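Local coordinates for protein caspase Nc subunit 1 (Drosophila melanogaster, PDB 2FP3) that works as an initiator cysteine protease of the caspase family, feeding the activation cascade that executes apoptosis, including steroid-driven cell death during metamorphosis in the fly, at residues V67-Y72 and M132-H137; V106-F111 and V147-G152; V178-F183 and S253-K258. The protein carries 2 engineered substitutions. One frame throughout, in Å; residues are numbered along the deposited sequence.

Contact 1: residues V67-Y72 and M132-H137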
loop_
_atom_site.group_PDB
_atom_site.type_symbol
_atom_site.label_atom_id
_atom_site.label_comp_id
_atom_site.label_asym_id
_atom_site.label_seq_id
_atom_site.Cartn_x
_atom_site.Cartn_y
_atom_site.Cartn_z
ATOM N N VAL A 67 -7.334 4.414 0.838
ATOM C CA VAL A 67 -8.773 4.254 0.986
ATOM C C VAL A 67 -9.074 3.374 2.208
ATOM O O VAL A 67 -8.848 2.167 2.189
ATOM C CB VAL A 67 -9.376 3.625 -0.281
ATOM C CG1 VAL A 67 -10.847 3.314 -0.066
ATOM C CG2 VAL A 67 -9.188 4.567 -1.462
ATOM N N ASN A 68 -9.570 3.996 3.272
ATOM C CA ASN A 68 -9.893 3.287 4.505
ATOM C C ASN A 68 -11.414 3.223 4.698
ATOM O O ASN A 68 -12.027 4.180 5.175
ATOM C CB ASN A 68 -9.251 4.008 5.697
ATOM C CG ASN A 68 -9.042 3.097 6.896
ATOM O OD1 ASN A 68 -9.570 1.986 6.950
ATOM N ND2 ASN A 68 -8.269 3.570 7.870
ATOM N N ILE A 69 -12.015 2.100 4.313
ATOM C CA ILE A 69 -13.460 1.899 4.446
ATOM C C ILE A 69 -13.743 1.352 5.845
ATOM O O ILE A 69 -13.186 0.324 6.237
ATOM C CB ILE A 69 -13.972 0.881 3.405
ATOM C CG1 ILE A 69 -13.579 1.336 1.999
ATOM C CG2 ILE A 69 -15.478 0.725 3.516
ATOM C CD1 ILE A 69 -13.981 0.369 0.910
ATOM N N MET A 70 -14.609 2.015 6.602
ATOM C CA MET A 70 -14.879 1.539 7.950
ATOM C C MET A 70 -16.337 1.462 8.369
ATOM O O MET A 70 -16.633 1.270 9.543
ATOM C CB MET A 70 -14.094 2.381 8.952
ATOM C CG MET A 70 -14.290 3.871 8.794
ATOM S SD MET A 70 -13.118 4.767 9.814
ATOM C CE MET A 70 -13.892 4.592 11.427
ATOM N N ASP A 71 -17.247 1.597 7.412
ATOM C CA ASP A 71 -18.671 1.520 7.716
ATOM C C ASP A 71 -19.377 0.614 6.722
ATOM O O ASP A 71 -19.194 0.735 5.510
ATOM C CB ASP A 71 -19.304 2.914 7.701
ATOM C CG ASP A 71 -18.995 3.709 8.962
ATOM O OD1 ASP A 71 -19.315 4.915 8.993
ATOM O OD2 ASP A 71 -18.442 3.135 9.924
ATOM N N TYR A 72 -20.189 -0.296 7.248
ATOM C CA TYR A 72 -20.909 -1.250 6.419
ATOM C C TYR A 72 -22.396 -1.310 6.791
ATOM O O TYR A 72 -22.829 -0.618 7.717
ATOM C CB TYR A 72 -20.238 -2.618 6.568
ATOM C CG TYR A 72 -18.771 -2.581 6.208
ATOM C CD1 TYR A 72 -17.807 -2.213 7.148
ATOM C CD2 TYR A 72 -18.351 -2.840 4.901
ATOM C CE1 TYR A 72 -16.461 -2.098 6.792
ATOM C CE2 TYR A 72 -17.011 -2.729 4.535
ATOM C CZ TYR A 72 -16.073 -2.357 5.482
ATOM O OH TYR A 72 -14.753 -2.236 5.114
ATOM N N MET A 132 -0.807 2.322 -3.364
ATOM C CA MET A 132 -2.216 2.397 -3.005
ATOM C C MET A 132 -2.413 1.483 -1.807
ATOM O O MET A 132 -1.868 0.376 -1.768
ATOM C CB MET A 132 -3.129 1.930 -4.151
ATOM C CG MET A 132 -4.620 1.866 -3.746
ATOM S SD MET A 132 -5.757 1.059 -4.934
ATOM C CE MET A 132 -5.286 -0.652 -4.770
ATOM N N VAL A 133 -3.150 1.960 -0.810
ATOM C CA VAL A 133 -3.436 1.135 0.349
ATOM C C VAL A 133 -4.943 1.124 0.528
ATOM O O VAL A 133 -5.551 2.152 0.832
ATOM C CB VAL A 133 -2.776 1.659 1.640
ATOM C CG1 VAL A 133 -3.092 0.715 2.788
ATOM C CG2 VAL A 133 -1.267 1.754 1.463
ATOM N N LEU A 134 -5.540 -0.040 0.300
ATOM C CA LEU A 134 -6.977 -0.205 0.439
ATOM C C LEU A 134 -7.229 -1.022 1.690
ATOM O O LEU A 134 -6.787 -2.166 1.797
ATOM C CB LEU A 134 -7.564 -0.921 -0.779
ATOM C CG LEU A 134 -9.049 -1.301 -0.712
ATOM C CD1 LEU A 134 -9.900 -0.046 -0.535
ATOM C CD2 LEU A 134 -9.450 -2.038 -1.978
ATOM N N MET A 135 -7.928 -0.425 2.645
ATOM C CA MET A 135 -8.233 -1.112 3.890
ATOM C C MET A 135 -9.730 -1.318 4.029
ATOM O O MET A 135 -10.482 -0.365 4.214
ATOM C CB MET A 135 -7.687 -0.307 5.068
ATOM C CG MET A 135 -6.184 -0.199 5.023
ATOM S SD MET A 135 -5.519 1.029 6.120
ATOM C CE MET A 135 -6.043 2.546 5.272
ATOM N N THR A 136 -10.149 -2.574 3.923
ATOM C CA THR A 136 -11.555 -2.945 4.031
ATOM C C THR A 136 -11.660 -4.426 4.406
ATOM O O THR A 136 -10.688 -5.030 4.851
ATOM C CB THR A 136 -12.271 -2.720 2.694
ATOM O OG1 THR A 136 -13.654 -3.077 2.815
ATOM C CG2 THR A 136 -11.629 -3.570 1.619
ATOM N N HIS A 137 -12.844 -5.003 4.232
ATOM C CA HIS A 137 -13.060 -6.414 4.527
ATOM C C HIS A 137 -12.935 -7.206 3.227
ATOM O O HIS A 137 -13.328 -6.729 2.160
ATOM C CB HIS A 137 -14.450 -6.630 5.129
ATOM C CG HIS A 137 -14.624 -6.029 6.490
ATOM N ND1 HIS A 137 -13.740 -6.257 7.523
ATOM C CD2 HIS A 137 -15.603 -5.245 7.001
ATOM C CE1 HIS A 137 -14.168 -5.641 8.611
ATOM N NE2 HIS A 137 -15.297 -5.020 8.322
#
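Val67 and Asn68 pair with Leu134 and Met135 as neighbouring parallel strands in the central sheet of the caspase fold, and the chain beyond Met135 leads to His137, catalytic by similarity. The pairing rests on three backbone bonds. Val67 N donates to Val133 O at 2.9 Å. Met135 N donates to Val67 O at 2.8 Å and is almost perfectly straight, with an N-H...O angle of 178°. The third, from Ile69 N to Met135 O, is more bent. The two segments run nearly parallel. Val67 and Leu134 share one face of the sheet and lie side by side, CG1 of the valine 3.5 Å from CD1 of the leucine. On the other face Met135 folds back at chi3 (-71°), which brings its CE to 3.5 Å from Asn68 CG and also near Asn68 CB. The amide of Asn68 has its polar partners outside the pair: ND2 bonds Ser86 OG and Ala82 O, and OD1 receives Arg79 NH1. Met135 also touches Leu89 of helix 82-95, which covers this face.

Past the strand pairing, the side chains of Tyr72 and His137 take over. His137 sets CD2 over one face of the phenol ring, displaced toward the rim, and the two planes are tilted by 39°. Its NE2 is bonded to Arg77 O, which would help to fix the rotation of the imidazole. The phenol hydroxyl also reaches the residue before the histidine: Thr136 OG1, anti to its own backbone N, lies in the plane of the tyrosine ring at its edge and accepts a hydrogen bond from Tyr72 OH, 2.7 Å away.

Contact 2: residues V106-F111 and V147-G152; sequences VNQDQF and VEFRDG. Engineered in segment 147-152: Arg150 (natural residue Cys).
The Phe149 ring has Gln108 CA over one face, 3.9 Å from the ring centroid and fairly close to the ring normal, a CH-pi contact displaced toward the rim. Val106 O lies at the ring's edge, near its plane. Gln108 CB lies 3.8 Å from Phe149 CD1. The second ring, Phe111, meets Phe149 obliquely with the planes at 38°, and its CG comes within 3.4 Å of Phe149 CE2. Phe111 extends the apolar cluster inward to Val67 and Met132, while Phe149 also touches Ile69 and Val155.

One backbone bond joins the segments: Arg150 N donates to Val106 O at 3.0 Å. This donor stands 41° out of the carbonyl plane, although the N-H is fairly straight toward the oxygen. Arg150, an engineered replacement for cysteine, adds CB packing against the same carbonyl. Asp151 crosses Asn107 at about a right angle and brings OD1 to 3.1 Å from Asn107 CB; its other oxygen, OD2, is bonded to Ser153 OG.

With chi1 at 60°, Asn107 CG sits between the backbone N and the carbonyl carbon, and OD1 accepts from Gln110 N. In return Asn107 N donates to Gln110 OE1 at 3.1 Å, on a lone pair in the amide plane. Across from it, Phe149 to Gly152 form a type I turn, closed by Gly152 N to Phe149 O, between strands 146-148 and 154-156. Asn107 and Gln110 thus form a capping box at the N-terminus of helix 108-119, and this helix start packs on the turn of a beta-hairpin at the periphery of the caspase domain.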
loop_
_atom_site.group_PDB
_atom_site.type_symbol
_atom_site.label_atom_id
_atom_site.label_comp_id
_atom_site.label_asym_id
_atom_site.label_seq_id
_atom_site.Cartn_x
_atom_site.Cartn_y
_atom_site.Cartn_z
ATOM N N VAL A 106 -16.421 4.582 0.756
ATOM C CA VAL A 106 -16.792 4.774 -0.636
ATOM C C VAL A 106 -17.384 3.477 -1.150
ATOM O O VAL A 106 -17.083 2.401 -0.631
ATOM C CB VAL A 106 -15.575 5.175 -1.527
ATOM C CG1 VAL A 106 -15.067 6.543 -1.129
ATOM C CG2 VAL A 106 -14.470 4.150 -1.409
ATOM N N ASN A 107 -18.238 3.584 -2.161
ATOM C CA ASN A 107 -18.879 2.418 -2.749
ATOM C C ASN A 107 -18.099 1.926 -3.961
ATOM O O ASN A 107 -17.212 2.609 -4.461
ATOM C CB ASN A 107 -20.311 2.758 -3.166
ATOM C CG ASN A 107 -20.371 3.881 -4.180
ATOM O OD1 ASN A 107 -19.828 3.775 -5.278
ATOM N ND2 ASN A 107 -21.034 4.971 -3.813
ATOM N N GLN A 108 -18.446 0.735 -4.427
ATOM C CA GLN A 108 -17.783 0.142 -5.573
ATOM C C GLN A 108 -17.647 1.130 -6.724
ATOM O O GLN A 108 -16.597 1.214 -7.366
ATOM C CB GLN A 108 -18.562 -1.081 -6.045
ATOM C CG GLN A 108 -17.922 -1.806 -7.202
ATOM C CD GLN A 108 -18.654 -3.079 -7.555
ATOM O OE1 GLN A 108 -19.019 -3.863 -6.676
ATOM N NE2 GLN A 108 -18.862 -3.303 -8.847
ATOM N N ASP A 109 -18.708 1.882 -6.980
ATOM C CA ASP A 109 -18.707 2.841 -8.072
ATOM C C ASP A 109 -17.786 4.029 -7.817
ATOM O O ASP A 109 -17.058 4.454 -8.706
ATOM C CB ASP A 109 -20.129 3.334 -8.334
ATOM C CG ASP A 109 -20.240 4.124 -9.619
ATOM O OD1 ASP A 109 -19.924 3.556 -10.687
ATOM O OD2 ASP A 109 -20.639 5.307 -9.563
ATOM N N GLN A 110 -17.821 4.576 -6.610
ATOM C CA GLN A 110 -16.972 5.715 -6.286
ATOM C C GLN A 110 -15.504 5.303 -6.304
ATOM O O GLN A 110 -14.649 6.012 -6.841
ATOM C CB GLN A 110 -17.328 6.260 -4.907
ATOM C CG GLN A 110 -18.745 6.777 -4.784
ATOM C CD GLN A 110 -19.049 7.286 -3.387
ATOM O OE1 GLN A 110 -18.883 6.565 -2.401
ATOM N NE2 GLN A 110 -19.498 8.536 -3.295
ATOM N N PHE A 111 -15.220 4.142 -5.726
ATOM C CA PHE A 111 -13.857 3.645 -5.663
ATOM C C PHE A 111 -13.151 3.641 -7.002
ATOM O O PHE A 111 -12.059 4.184 -7.129
ATOM C CB PHE A 111 -13.810 2.228 -5.097
ATOM C CG PHE A 111 -12.426 1.658 -5.065
ATOM C CD1 PHE A 111 -11.480 2.166 -4.187
ATOM C CD2 PHE A 111 -12.039 0.699 -5.982
ATOM C CE1 PHE A 111 -10.170 1.738 -4.230
ATOM C CE2 PHE A 111 -10.730 0.264 -6.035
ATOM C CZ PHE A 111 -9.788 0.786 -5.156
ATOM N N VAL A 147 -13.577 -7.921 -2.571
ATOM C CA VAL A 147 -13.370 -6.803 -1.661
ATOM C C VAL A 147 -14.684 -6.063 -1.437
ATOM O O VAL A 147 -15.408 -5.778 -2.387
ATOM C CB VAL A 147 -12.311 -5.822 -2.232
ATOM C CG1 VAL A 147 -12.169 -4.617 -1.339
ATOM C CG2 VAL A 147 -10.973 -6.523 -2.363
ATOM N N GLU A 148 -14.986 -5.762 -0.176
ATOM C CA GLU A 148 -16.214 -5.052 0.194
ATOM C C GLU A 148 -16.044 -3.541 0.237
ATOM O O GLU A 148 -14.944 -3.033 0.474
ATOM C CB GLU A 148 -16.693 -5.463 1.584
ATOM C CG GLU A 148 -17.500 -6.722 1.694
ATOM C CD GLU A 148 -18.208 -6.787 3.031
ATOM O OE1 GLU A 148 -19.260 -6.128 3.179
ATOM O OE2 GLU A 148 -17.699 -7.474 3.939
ATOM N N PHE A 149 -17.152 -2.831 0.045
ATOM C CA PHE A 149 -17.155 -1.377 0.106
ATOM C C PHE A 149 -18.269 -0.931 1.057
ATOM O O PHE A 149 -18.970 -1.766 1.628
ATOM C CB PHE A 149 -17.365 -0.770 -1.288
ATOM C CG PHE A 149 -16.240 -1.053 -2.247
ATOM C CD1 PHE A 149 -16.302 -2.138 -3.119
ATOM C CD2 PHE A 149 -15.101 -0.255 -2.255
ATOM C CE1 PHE A 149 -15.247 -2.424 -3.979
ATOM C CE2 PHE A 149 -14.040 -0.536 -3.111
ATOM C CZ PHE A 149 -14.112 -1.622 -3.973
ATOM N N ARG A 150 -18.416 0.381 1.224
ATOM C CA ARG A 150 -19.430 0.970 2.100
ATOM C C ARG A 150 -20.837 0.404 1.882
ATOM O O ARG A 150 -21.522 0.021 2.830
ATOM C CB ARG A 150 -19.463 2.487 1.890
ATOM C CG ARG A 150 -20.588 3.201 2.617
ATOM C CD ARG A 150 -21.313 4.141 1.680
ATOM N NE ARG A 150 -22.093 5.138 2.407
ATOM C CZ ARG A 150 -22.724 6.158 1.833
ATOM N NH1 ARG A 150 -22.675 6.323 0.514
ATOM N NH2 ARG A 150 -23.394 7.024 2.580
ATOM N N ASP A 151 -21.261 0.367 0.624
ATOM C CA ASP A 151 -22.579 -0.129 0.259
ATOM C C ASP A 151 -22.702 -1.646 0.395
ATOM O O ASP A 151 -23.710 -2.231 0.008
ATOM C CB ASP A 151 -22.905 0.297 -1.177
ATOM C CG ASP A 151 -21.909 -0.242 -2.187
ATOM O OD1 ASP A 151 -22.012 0.117 -3.384
ATOM O OD2 ASP A 151 -21.027 -1.031 -1.781
ATOM N N GLY A 152 -21.675 -2.281 0.947
ATOM C CA GLY A 152 -21.713 -3.721 1.112
ATOM C C GLY A 152 -21.414 -4.496 -0.160
ATOM O O GLY A 152 -21.228 -5.709 -0.111
#

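Contact 3: residues V178-F183 and S253-K258; sequences VLMFPF and SWYIQK
Ser253 OG, hydrogen-bonded to Asp85 OD2 of helix 82-95, also meets the Phe183 ring, where it lies in the ring plane at the edge, 3.3 Å from CZ. The backbone N of Ser253 approaches the same CZ obliquely. No hydrogen bond crosses between 178-183 and 253-258, and the ring is poorly ordered, so its exact placement deserves caution; Arg79 makes a cation-pi contact with it.

Better-defined packing lies deeper, where helix 251-266 covers the sheet at the end of strand 177-181. Pro182 fits against two successive helix residues: its CG is 3.5 Å from Ile256 CD1, and its CB is 3.8 Å from Tyr255 CD2 and also close to Ile256 CG1. Tyr255 has CG anti to its backbone N (chi1 171°) and presents a ring edge to Met180, whose CE lies near the ring plane, 3.3 Å from Tyr255 OH and a little farther from CE2. A bend at chi3 (84°) places that methyl there. Leu276 of helix 272-284 and Cys236 of strand 233-237 also touch Tyr255, while Met135 touches Pro182, Phe183 and Ile256.

Phe183 directly precedes Ala184, the engineered residue at the inferred catalytic position, and their side chains are about 6 Å apart. The chemistry implies largely apolar packing of the strand end and the loop after it against helix 251-266; of the polar groups touching across, Ser253 OG bonds to Asp85 of a third element, while the Tyr255 hydroxyl meets the Met180 methyl.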
loop_
_atom_site.group_PDB
_atom_site.type_symbol
_atom_site.label_atom_id
_atom_site.label_comp_id
_atom_site.label_asym_id
_atom_site.label_seq_id
_atom_site.Cartn_x
_atom_site.Cartn_y
_atom_site.Cartn_z
ATOM N N VAL A 178 3.045 -0.188 -5.859
ATOM C CA VAL A 178 2.847 -0.987 -4.656
ATOM C C VAL A 178 1.380 -0.965 -4.278
ATOM O O VAL A 178 0.871 0.059 -3.832
ATOM C CB VAL A 178 3.684 -0.425 -3.468
ATOM C CG1 VAL A 178 3.602 -1.367 -2.257
ATOM C CG2 VAL A 178 5.144 -0.243 -3.896
ATOM N N LEU A 179 0.702 -2.094 -4.468
ATOM C CA LEU A 179 -0.720 -2.209 -4.157
ATOM C C LEU A 179 -0.854 -2.995 -2.855
ATOM O O LEU A 179 -0.476 -4.160 -2.791
ATOM C CB LEU A 179 -1.440 -2.926 -5.300
ATOM C CG LEU A 179 -1.132 -2.411 -6.715
ATOM C CD1 LEU A 179 -1.842 -3.275 -7.751
ATOM C CD2 LEU A 179 -1.560 -0.959 -6.857
ATOM N N MET A 180 -1.390 -2.354 -1.819
ATOM C CA MET A 180 -1.517 -2.993 -0.510
ATOM C C MET A 180 -2.937 -3.213 -0.007
ATOM O O MET A 180 -3.727 -2.274 0.085
ATOM C CB MET A 180 -0.762 -2.181 0.543
ATOM C CG MET A 180 0.705 -1.988 0.247
ATOM S SD MET A 180 1.581 -1.266 1.651
ATOM C CE MET A 180 1.921 -2.742 2.632
ATOM N N PHE A 181 -3.239 -4.463 0.331
ATOM C CA PHE A 181 -4.546 -4.844 0.855
ATOM C C PHE A 181 -4.316 -5.553 2.187
ATOM O O PHE A 181 -4.430 -6.769 2.281
ATOM C CB PHE A 181 -5.245 -5.792 -0.108
ATOM C CG PHE A 181 -5.238 -5.322 -1.523
ATOM C CD1 PHE A 181 -4.161 -5.606 -2.359
ATOM C CD2 PHE A 181 -6.307 -4.600 -2.031
ATOM C CE1 PHE A 181 -4.149 -5.181 -3.683
ATOM C CE2 PHE A 181 -6.302 -4.169 -3.354
ATOM C CZ PHE A 181 -5.220 -4.463 -4.180
ATOM N N PRO A 182 -3.981 -4.791 3.235
ATOM C CA PRO A 182 -3.723 -5.349 4.567
ATOM C C PRO A 182 -4.854 -6.178 5.185
ATOM O O PRO A 182 -4.667 -6.832 6.209
ATOM C CB PRO A 182 -3.363 -4.113 5.395
ATOM C CG PRO A 182 -4.077 -2.995 4.685
ATOM C CD PRO A 182 -3.861 -3.322 3.238
ATOM N N PHE A 183 -6.021 -6.164 4.559
ATOM C CA PHE A 183 -7.144 -6.927 5.071
ATOM C C PHE A 183 -7.706 -7.805 3.964
ATOM O O PHE A 183 -8.679 -7.443 3.300
ATOM C CB PHE A 183 -8.216 -5.976 5.591
ATOM C CG PHE A 183 -7.765 -5.133 6.750
ATOM C CD1 PHE A 183 -7.751 -5.651 8.040
ATOM C CD2 PHE A 183 -7.341 -3.822 6.549
ATOM C CE1 PHE A 183 -7.324 -4.876 9.116
ATOM C CE2 PHE A 183 -6.910 -3.040 7.618
ATOM C CZ PHE A 183 -6.902 -3.569 8.905
ATOM N N SER A 253 -4.451 -4.303 10.689
ATOM C CA SER A 253 -4.077 -3.101 11.426
ATOM C C SER A 253 -2.707 -3.294 12.061
ATOM O O SER A 253 -1.909 -2.361 12.130
ATOM C CB SER A 253 -5.116 -2.798 12.515
ATOM O OG SER A 253 -6.395 -2.537 11.955
ATOM N N TRP A 254 -2.439 -4.514 12.520
ATOM C CA TRP A 254 -1.161 -4.842 13.140
ATOM C C TRP A 254 -0.093 -4.881 12.047
ATOM O O TRP A 254 1.045 -4.457 12.250
ATOM C CB TRP A 254 -1.255 -6.194 13.846
ATOM C CG TRP A 254 -0.157 -6.418 14.825
ATOM C CD1 TRP A 254 0.759 -7.428 14.812
ATOM C CD2 TRP A 254 0.156 -5.606 15.965
ATOM N NE1 TRP A 254 1.624 -7.298 15.874
ATOM C CE2 TRP A 254 1.275 -6.189 16.598
ATOM C CE3 TRP A 254 -0.403 -4.443 16.514
ATOM C CZ2 TRP A 254 1.851 -5.646 17.754
ATOM C CZ3 TRP A 254 0.171 -3.903 17.663
ATOM C CH2 TRP A 254 1.285 -4.507 18.270
ATOM N N TYR A 255 -0.479 -5.400 10.884
ATOM C CA TYR A 255 0.405 -5.466 9.728
ATOM C C TYR A 255 0.793 -4.032 9.360
ATOM O O TYR A 255 1.975 -3.705 9.219
ATOM C CB TYR A 255 -0.331 -6.104 8.550
ATOM C CG TYR A 255 0.435 -6.028 7.254
ATOM C CD1 TYR A 255 1.396 -6.984 6.934
ATOM C CD2 TYR A 255 0.204 -4.997 6.344
ATOM C CE1 TYR A 255 2.102 -6.925 5.739
ATOM C CE2 TYR A 255 0.909 -4.926 5.143
ATOM C CZ TYR A 255 1.854 -5.898 4.846
ATOM O OH TYR A 255 2.521 -5.874 3.640
ATOM N N ILE A 256 -0.220 -3.181 9.207
ATOM C CA ILE A 256 -0.012 -1.779 8.865
ATOM C C ILE A 256 0.860 -1.044 9.873
ATOM O O ILE A 256 1.780 -0.313 9.491
ATOM C CB ILE A 256 -1.347 -1.030 8.752
ATOM C CG1 ILE A 256 -2.056 -1.437 7.469
ATOM C CG2 ILE A 256 -1.110 0.470 8.746
ATOM C CD1 ILE A 256 -3.430 -0.850 7.346
ATOM N N GLN A 257 0.572 -1.225 11.157
ATOM C CA GLN A 257 1.355 -0.547 12.180
ATOM C C GLN A 257 2.812 -0.976 12.138
ATOM O O GLN A 257 3.718 -0.136 12.151
ATOM C CB GLN A 257 0.766 -0.814 13.568
ATOM C CG GLN A 257 -0.634 -0.238 13.748
ATOM C CD GLN A 257 -0.695 1.255 13.465
ATOM O OE1 GLN A 257 -1.559 1.722 12.717
ATOM N NE2 GLN A 257 0.220 2.011 14.064
ATOM N N LYS A 258 3.037 -2.285 12.072
ATOM C CA LYS A 258 4.385 -2.826 12.035
ATOM C C LYS A 258 5.092 -2.327 10.779
ATOM O O LYS A 258 6.298 -2.048 10.788
ATOM C CB LYS A 258 4.334 -4.354 12.042
ATOM C CG LYS A 258 5.612 -4.986 12.552
ATOM C CD LYS A 258 5.902 -4.555 13.987
ATOM C CE LYS A 258 7.280 -5.023 14.440
ATOM N NZ LYS A 258 7.599 -4.638 15.843
#

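Overall arrangement
Strand 130-139 joins all three contacts. In contact 1 it pairs with strand 62-68 through Val67 and Asn68; on its other side it pairs with strand 177-181 of contact 3, through Met132 O to Met180 N at 2.8 Å, and Met135 SD packs on Ile256 CD1. Toward contact 2, centred 9 Å from contact 1, Thr136 OG1 lies 2.7 Å from Glu148 O, a probable hydrogen bond. Contacts 2 and 3 do not touch; their centres are 19 Å apart. His137, catalytic by similarity, is in contact 1; its side chain is about 6 Å from that of Phe183 and about 9 Å from that of Phe149. Phe183 also adjoins engineered Ala184, so contacts 1 and 3 probably border the site.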